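Local structure of inositol-1-monophosphatase (2P3N) at residues A[155-167]-A[242-254]. The protein hydrolyses phosphate esters such as inositol 1-phosphate and fructose 1,6-bisphosphate, as a magnesium-dependent homotetrameric phosphatase of broad specificity. Sequence-based numbering, arbitrary orientation.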
ATOM      1  N   ASP A 155      -0.099  35.737   9.055  1.00 87.67           N
ATOM      2  CA  ASP A 155      -0.277  36.491   7.828  1.00 82.38           C
ATOM      3  C   ASP A 155       0.823  36.114   6.854  1.00 77.97           C
ATOM      4  O   ASP A 155       0.775  36.467   5.677  1.00 75.77           O
ATOM      5  CB  ASP A 155      -0.195  37.988   8.123  1.00 83.63           C
ATOM      6  CG  ASP A 155      -1.370  38.491   8.943  1.00 86.34           C
ATOM      7  OD1 ASP A 155      -1.613  37.955  10.043  1.00 93.09           O
ATOM      8  OD2 ASP A 155      -2.052  39.434   8.486  1.00 85.91           O
ATOM      9  N   PHE A 156       1.817  35.399   7.369  1.00 73.94           N
ATOM     10  CA  PHE A 156       2.968  34.960   6.588  1.00 69.52           C
ATOM     11  C   PHE A 156       2.597  34.176   5.332  1.00 66.72           C
ATOM     12  O   PHE A 156       2.941  34.562   4.210  1.00 65.77           O
ATOM     13  CB  PHE A 156       3.869  34.100   7.469  1.00 70.83           C
ATOM     14  CG  PHE A 156       5.116  33.642   6.790  1.00 73.50           C
ATOM     15  CD1 PHE A 156       5.086  32.582   5.890  1.00 73.12           C
ATOM     16  CD2 PHE A 156       6.324  34.287   7.034  1.00 76.08           C
ATOM     17  CE1 PHE A 156       6.240  32.171   5.239  1.00 75.73           C
ATOM     18  CE2 PHE A 156       7.491  33.886   6.389  1.00 78.61           C
ATOM     19  CZ  PHE A 156       7.450  32.824   5.488  1.00 79.38           C
ATOM     20  N   THR A 157       1.911  33.059   5.538  1.00 64.14           N
ATOM     21  CA  THR A 157       1.489  32.192   4.453  1.00 59.45           C
ATOM     22  C   THR A 157       0.913  32.980   3.288  1.00 58.62           C
ATOM     23  O   THR A 157       1.589  33.177   2.283  1.00 58.04           O
ATOM     24  CB  THR A 157       0.443  31.174   4.949  1.00 55.34           C
ATOM     25  OG1 THR A 157       1.041  30.317   5.931  1.00 49.73           O
ATOM     26  CG2 THR A 157      -0.067  30.332   3.801  1.00 57.57           C
ATOM     27  N   GLY A 158      -0.331  33.426   3.437  1.00 61.51           N
ATOM     28  CA  GLY A 158      -0.993  34.184   2.387  1.00 67.39           C
ATOM     29  C   GLY A 158      -0.119  35.198   1.671  1.00 70.46           C
ATOM     30  O   GLY A 158      -0.268  35.411   0.469  1.00 70.47           O
ATOM     31  N   LYS A 159       0.789  35.831   2.408  1.00 71.45           N
ATOM     32  CA  LYS A 159       1.686  36.822   1.822  1.00 71.60           C
ATOM     33  C   LYS A 159       2.804  36.143   1.048  1.00 70.09           C
ATOM     34  O   LYS A 159       3.088  36.509  -0.095  1.00 69.66           O
ATOM     35  CB  LYS A 159       2.286  37.720   2.913  1.00 74.40           C
ATOM     36  CG  LYS A 159       1.350  38.809   3.397  1.00 76.28           C
ATOM     37  CD  LYS A 159       1.055  39.800   2.279  1.00 77.90           C
ATOM     38  CE  LYS A 159      -0.026  40.787   2.681  1.00 79.48           C
ATOM     39  NZ  LYS A 159      -1.339  40.114   2.890  1.00 79.28           N
ATOM     40  N   PHE A 160       3.435  35.156   1.680  1.00 69.41           N
ATOM     41  CA  PHE A 160       4.522  34.416   1.056  1.00 67.40           C
ATOM     42  C   PHE A 160       4.062  33.829  -0.274  1.00 67.11           C
ATOM     43  O   PHE A 160       4.868  33.591  -1.175  1.00 65.82           O
ATOM     44  CB  PHE A 160       5.005  33.313   1.991  1.00 66.24           C
ATOM     45  CG  PHE A 160       6.124  32.484   1.424  1.00 69.71           C
ATOM     46  CD1 PHE A 160       5.856  31.325   0.707  1.00 68.50           C
ATOM     47  CD2 PHE A 160       7.451  32.856   1.618  1.00 71.17           C
ATOM     48  CE1 PHE A 160       6.896  30.545   0.192  1.00 69.39           C
ATOM     49  CE2 PHE A 160       8.497  32.082   1.107  1.00 71.64           C
ATOM     50  CZ  PHE A 160       8.219  30.925   0.395  1.00 70.07           C
ATOM     51  N   ILE A 161       2.761  33.585  -0.390  1.00 63.98           N
ATOM     52  CA  ILE A 161       2.206  33.073  -1.632  1.00 63.39           C
ATOM     53  C   ILE A 161       2.351  34.203  -2.644  1.00 67.19           C
ATOM     54  O   ILE A 161       3.019  34.049  -3.669  1.00 65.24           O
ATOM     55  CB  ILE A 161       0.704  32.751  -1.509  1.00 57.79           C
ATOM     56  CG1 ILE A 161       0.485  31.602  -0.525  1.00 55.36           C
ATOM     57  CG2 ILE A 161       0.133  32.425  -2.880  1.00 60.28           C
ATOM     58  CD1 ILE A 161       1.113  30.309  -0.944  1.00 51.26           C
ATOM     59  N   GLU A 162       1.728  35.339  -2.325  1.00 68.98           N
ATOM     60  CA  GLU A 162       1.740  36.537  -3.169  1.00 70.62           C
ATOM     61  C   GLU A 162       3.097  36.821  -3.786  1.00 71.74           C
ATOM     62  O   GLU A 162       3.210  37.037  -4.995  1.00 72.43           O
ATOM     63  CB  GLU A 162       1.299  37.758  -2.358  1.00 74.63           C
ATOM     64  CG  GLU A 162      -0.086  37.618  -1.750  1.00 80.09           C
ATOM     65  CD  GLU A 162      -0.578  38.896  -1.091  1.00 81.57           C
ATOM     66  OE1 GLU A 162      -0.661  39.929  -1.793  1.00 76.08           O
ATOM     67  OE2 GLU A 162      -0.887  38.866   0.125  1.00 82.85           O
ATOM     68  N   ARG A 163       4.123  36.822  -2.944  1.00 70.62           N
ATOM     69  CA  ARG A 163       5.482  37.087  -3.385  1.00 70.17           C
ATOM     70  C   ARG A 163       5.983  35.987  -4.310  1.00 70.51           C
ATOM     71  O   ARG A 163       6.425  36.248  -5.429  1.00 70.95           O
ATOM     72  CB  ARG A 163       6.427  37.152  -2.186  1.00 70.83           C
ATOM     73  CG  ARG A 163       5.824  37.690  -0.906  1.00 72.28           C
ATOM     74  CD  ARG A 163       5.782  39.201  -0.872  1.00 75.69           C
ATOM     75  NE  ARG A 163       4.597  39.724  -1.541  1.00 77.48           N
ATOM     76  CZ  ARG A 163       4.237  41.003  -1.525  1.00 75.73           C
ATOM     77  NH1 ARG A 163       3.137  41.387  -2.162  1.00 78.76           N
ATOM     78  NH2 ARG A 163       4.975  41.897  -0.874  1.00 66.16           N
ATOM     79  N   MET A 164       5.899  34.755  -3.821  1.00 71.61           N
ATOM     80  CA  MET A 164       6.385  33.578  -4.533  1.00 73.73           C
ATOM     81  C   MET A 164       5.594  33.123  -5.759  1.00 75.77           C
ATOM     82  O   MET A 164       6.177  32.705  -6.756  1.00 74.69           O
ATOM     83  CB  MET A 164       6.506  32.415  -3.542  1.00 68.76           C
ATOM     84  CG  MET A 164       7.750  31.584  -3.747  1.00 69.10           C
ATOM     85  SD  MET A 164       9.220  32.623  -3.805  1.00 67.07           S
ATOM     86  CE  MET A 164      10.051  32.184  -2.292  1.00 78.91           C
ATOM     87  N   GLU A 165       4.271  33.197  -5.673  1.00 80.30           N
ATOM     88  CA  GLU A 165       3.390  32.778  -6.759  1.00 84.14           C
ATOM     89  C   GLU A 165       3.823  33.222  -8.153  1.00 84.39           C
ATOM     90  O   GLU A 165       3.474  32.585  -9.140  1.00 85.85           O
ATOM     91  CB  GLU A 165       1.967  33.282  -6.495  1.00 91.89           C
ATOM     92  CG  GLU A 165       1.880  34.790  -6.296  1.00100.59           C
ATOM     93  CD  GLU A 165       0.466  35.280  -6.045  1.00106.68           C
ATOM     94  OE1 GLU A 165      -0.221  34.716  -5.164  1.00112.01           O
ATOM     95  OE2 GLU A 165       0.045  36.239  -6.724  1.00111.06           O
ATOM     96  N   LYS A 166       4.586  34.304  -8.241  1.00 83.68           N
ATOM     97  CA  LYS A 166       5.014  34.808  -9.539  1.00 82.36           C
ATOM     98  C   LYS A 166       6.248  34.100 -10.112  1.00 82.39           C
ATOM     99  O   LYS A 166       6.200  33.550 -11.216  1.00 82.70           O
ATOM    100  CB  LYS A 166       5.269  36.316  -9.442  1.00 81.08           C
ATOM    101  CG  LYS A 166       5.060  37.079 -10.749  1.00 80.16           C
ATOM    102  CD  LYS A 166       3.594  37.119 -11.173  1.00 78.79           C
ATOM    103  CE  LYS A 166       2.742  37.953 -10.219  1.00 78.70           C
ATOM    104  NZ  LYS A 166       2.654  37.379  -8.841  1.00 75.25           N
ATOM    105  N   ARG A 167       7.349  34.109  -9.367  1.00 80.16           N
ATOM    106  CA  ARG A 167       8.585  33.472  -9.822  1.00 78.33           C
ATOM    107  C   ARG A 167       8.652  31.962  -9.583  1.00 74.98           C
ATOM    108  O   ARG A 167       9.724  31.363  -9.692  1.00 74.22           O
ATOM    109  CB  ARG A 167       9.792  34.108  -9.128  1.00 81.76           C
ATOM    110  CG  ARG A 167      10.149  35.511  -9.577  1.00 83.45           C
ATOM    111  CD  ARG A 167      11.525  35.882  -9.037  1.00 83.40           C
ATOM    112  NE  ARG A 167      11.480  36.715  -7.838  1.00 87.22           N
ATOM    113  CZ  ARG A 167      10.709  36.496  -6.774  1.00 88.96           C
ATOM    114  NH1 ARG A 167       9.883  35.456  -6.734  1.00 89.42           N
ATOM    115  NH2 ARG A 167      10.769  37.325  -5.736  1.00 87.13           N
ATOM    116  N   VAL A 242      15.218  32.413  -2.272  1.00 65.96           N
ATOM    117  CA  VAL A 242      14.171  32.284  -1.254  1.00 66.76           C
ATOM    118  C   VAL A 242      14.461  33.149  -0.011  1.00 66.14           C
ATOM    119  O   VAL A 242      13.568  33.839   0.491  1.00 63.91           O
ATOM    120  CB  VAL A 242      13.987  30.787  -0.833  1.00 64.36           C
ATOM    121  CG1 VAL A 242      13.059  30.676   0.369  1.00 60.50           C
ATOM    122  CG2 VAL A 242      13.410  29.990  -1.996  1.00 55.09           C
ATOM    123  N   VAL A 243      15.701  33.118   0.474  1.00 68.85           N
ATOM    124  CA  VAL A 243      16.069  33.911   1.644  1.00 73.21           C
ATOM    125  C   VAL A 243      15.533  35.328   1.477  1.00 75.51           C
ATOM    126  O   VAL A 243      15.001  35.914   2.416  1.00 75.86           O
ATOM    127  CB  VAL A 243      17.606  33.991   1.836  1.00 74.34           C
ATOM    128  CG1 VAL A 243      17.921  34.755   3.106  1.00 77.50           C
ATOM    129  CG2 VAL A 243      18.210  32.595   1.907  1.00 76.35           C
ATOM    130  N   LYS A 244      15.657  35.866   0.269  1.00 76.48           N
ATOM    131  CA  LYS A 244      15.188  37.221  -0.005  1.00 77.96           C
ATOM    132  C   LYS A 244      13.680  37.362   0.127  1.00 78.02           C
ATOM    133  O   LYS A 244      13.192  38.134   0.944  1.00 79.63           O
ATOM    134  CB  LYS A 244      15.590  37.663  -1.416  1.00 77.76           C
ATOM    135  CG  LYS A 244      15.414  39.169  -1.659  1.00 75.15           C
ATOM    136  CD  LYS A 244      14.876  39.489  -3.056  1.00 71.91           C
ATOM    137  CE  LYS A 244      13.368  39.228  -3.161  1.00 68.14           C
ATOM    138  NZ  LYS A 244      12.580  40.097  -2.236  1.00 63.82           N
ATOM    139  N   VAL A 245      12.946  36.619  -0.692  1.00 77.69           N
ATOM    140  CA  VAL A 245      11.487  36.686  -0.682  1.00 76.64           C
ATOM    141  C   VAL A 245      10.883  36.528   0.703  1.00 74.55           C
ATOM    142  O   VAL A 245       9.862  37.140   1.015  1.00 72.74           O
ATOM    143  CB  VAL A 245      10.869  35.609  -1.597  1.00 78.47           C
ATOM    144  CG1 VAL A 245       9.356  35.786  -1.659  1.00 73.54           C
ATOM    145  CG2 VAL A 245      11.483  35.694  -2.985  1.00 81.61           C
ATOM    146  N   VAL A 246      11.512  35.701   1.531  1.00 73.06           N
ATOM    147  CA  VAL A 246      11.022  35.465   2.881  1.00 72.46           C
ATOM    148  C   VAL A 246      11.143  36.722   3.745  1.00 73.09           C
ATOM    149  O   VAL A 246      10.190  37.106   4.430  1.00 71.36           O
ATOM    150  CB  VAL A 246      11.789  34.313   3.538  1.00 70.92           C
ATOM    151  CG1 VAL A 246      11.305  34.107   4.960  1.00 72.08           C
ATOM    152  CG2 VAL A 246      11.589  33.051   2.728  1.00 71.40           C
ATOM    153  N   ASN A 247      12.313  37.357   3.708  1.00 76.87           N
ATOM    154  CA  ASN A 247      12.558  38.584   4.469  1.00 79.29           C
ATOM    155  C   ASN A 247      11.761  39.731   3.854  1.00 80.59           C
ATOM    156  O   ASN A 247      11.419  40.702   4.526  1.00 82.42           O
ATOM    157  CB  ASN A 247      14.055  38.918   4.470  1.00 83.02           C
ATOM    158  CG  ASN A 247      14.862  37.981   5.359  1.00 85.78           C
ATOM    159  OD1 ASN A 247      15.984  37.591   5.021  1.00 86.55           O
ATOM    160  ND2 ASN A 247      14.298  37.628   6.511  1.00 83.66           N
ATOM    161  N   GLU A 248      11.468  39.611   2.567  1.00 80.98           N
ATOM    162  CA  GLU A 248      10.687  40.613   1.867  1.00 81.08           C
ATOM    163  C   GLU A 248       9.295  40.608   2.503  1.00 82.29           C
ATOM    164  O   GLU A 248       8.691  41.659   2.722  1.00 82.22           O
ATOM    165  CB  GLU A 248      10.592  40.243   0.387  1.00 82.69           C
ATOM    166  CG  GLU A 248       9.911  41.277  -0.488  1.00 85.57           C
ATOM    167  CD  GLU A 248       9.704  40.785  -1.913  1.00 87.27           C
ATOM    168  OE1 GLU A 248       8.771  39.980  -2.144  1.00 80.46           O
ATOM    169  OE2 GLU A 248      10.482  41.199  -2.801  1.00 91.54           O
ATOM    170  N   VAL A 249       8.804  39.407   2.807  1.00 85.35           N
ATOM    171  CA  VAL A 249       7.488  39.214   3.422  1.00 88.07           C
ATOM    172  C   VAL A 249       7.529  39.526   4.914  1.00 87.58           C
ATOM    173  O   VAL A 249       6.582  40.086   5.472  1.00 86.55           O
ATOM    174  CB  VAL A 249       7.001  37.746   3.273  1.00 91.65           C
ATOM    175  CG1 VAL A 249       5.595  37.595   3.846  1.00 91.76           C
ATOM    176  CG2 VAL A 249       7.035  37.329   1.826  1.00 89.49           C
ATOM    177  N   VAL A 250       8.627  39.142   5.552  1.00 89.99           N
ATOM    178  CA  VAL A 250       8.796  39.364   6.979  1.00 94.57           C
ATOM    179  C   VAL A 250       8.801  40.850   7.306  1.00 95.24           C
ATOM    180  O   VAL A 250       8.164  41.283   8.268  1.00 96.19           O
ATOM    181  CB  VAL A 250      10.112  38.738   7.499  1.00 97.37           C
ATOM    182  CG1 VAL A 250      10.275  39.031   8.984  1.00100.23           C
ATOM    183  CG2 VAL A 250      10.108  37.234   7.259  1.00 97.24           C
ATOM    184  N   GLU A 251       9.517  41.631   6.506  1.00 93.33           N
ATOM    185  CA  GLU A 251       9.586  43.059   6.745  1.00 91.96           C
ATOM    186  C   GLU A 251       8.219  43.695   6.528  1.00 92.03           C
ATOM    187  O   GLU A 251       7.767  44.502   7.342  1.00 91.75           O
ATOM    188  CB  GLU A 251      10.604  43.704   5.816  1.00 96.41           C
ATOM    189  CG  GLU A 251      10.937  45.134   6.192  1.00101.47           C
ATOM    190  CD  GLU A 251      11.707  45.850   5.105  1.00104.26           C
ATOM    191  OE1 GLU A 251      11.132  46.057   4.012  1.00103.65           O
ATOM    192  OE2 GLU A 251      12.882  46.203   5.339  1.00106.13           O
ATOM    193  N   GLU A 252       7.561  43.326   5.432  1.00 90.38           N
ATOM    194  CA  GLU A 252       6.240  43.865   5.113  1.00 91.75           C
ATOM    195  C   GLU A 252       5.257  43.731   6.276  1.00 96.13           C
ATOM    196  O   GLU A 252       4.525  44.671   6.594  1.00 95.99           O
ATOM    197  CB  GLU A 252       5.656  43.157   3.892  1.00 78.11           C
ATOM    198  CG  GLU A 252       4.208  43.533   3.622  1.00 67.53           C
ATOM    199  CD  GLU A 252       3.546  42.617   2.610  1.00 66.71           C
ATOM    200  OE1 GLU A 252       3.504  41.388   2.857  1.00 63.73           O
ATOM    201  OE2 GLU A 252       3.065  43.121   1.568  1.00 66.85           O
ATOM    202  N   ILE A 253       5.238  42.555   6.895  1.00101.13           N
ATOM    203  CA  ILE A 253       4.348  42.283   8.020  1.00107.18           C
ATOM    204  C   ILE A 253       4.895  42.917   9.297  1.00111.44           C
ATOM    205  O   ILE A 253       4.154  43.525  10.071  1.00112.67           O
ATOM    206  CB  ILE A 253       4.198  40.761   8.257  1.00107.46           C
ATOM    207  CG1 ILE A 253       3.735  40.069   6.971  1.00105.50           C
ATOM    208  CG2 ILE A 253       3.207  40.504   9.386  1.00108.80           C
ATOM    209  CD1 ILE A 253       3.664  38.558   7.081  1.00 98.67           C
ATOM    210  N   GLY A 254       6.199  42.768   9.504  1.00116.18           N
ATOM    211  CA  GLY A 254       6.839  43.318  10.685  1.00121.80           C
ATOM    212  C   GLY A 254       7.897  42.370  11.219  1.00125.63           C
ATOM    213  O   GLY A 254       7.599  41.217  11.548  1.00125.91           O
TER
HETATM  214  O   HOH W   1       8.819  38.617  -4.423  1.00 47.00           O
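Phe156 and Phe160 both set CG anti to the backbone N (chi1 -177° and 179°), which carries their rings toward Val246. Val246 serves both rings at the edge: CG1 lies 4.1 Å from Phe156 CE2, CG2 3.6 Å from Phe160 CE2. Farther along, Met164 CE packs on Val245 CB at 3.6 Å and also reaches Val242. Val249 is a knob among Phe156, Lys159, Phe160 and Arg163. The helical segments cross at 135°, their axes 9.5 Å apart at closest approach; Phe160 also rests on Thr150 and Val193 of the five-stranded sheet.

Along the other edge, part of which meets the second subunit, the contact turns polar. Lys159 crosses Glu252 at about a right angle, its CG and CD covering OE1, which has no polar partner in the model; NZ turns away to Glu162 (OE2 at 3.1 Å) and to Glu162 of the second subunit. Losing this chain to an alanine is likely to uncover Val249 and Glu252 and remove a cation offsetting the two facing Glu162 carboxylates. Arg163 NH2 forms a salt bridge to Glu252 OE2 at 3.3 Å, but no N-H points at the oxygen: charge alone holds it. Apolar packing thus joins the helices, while undirected charge attraction spans their polar edge.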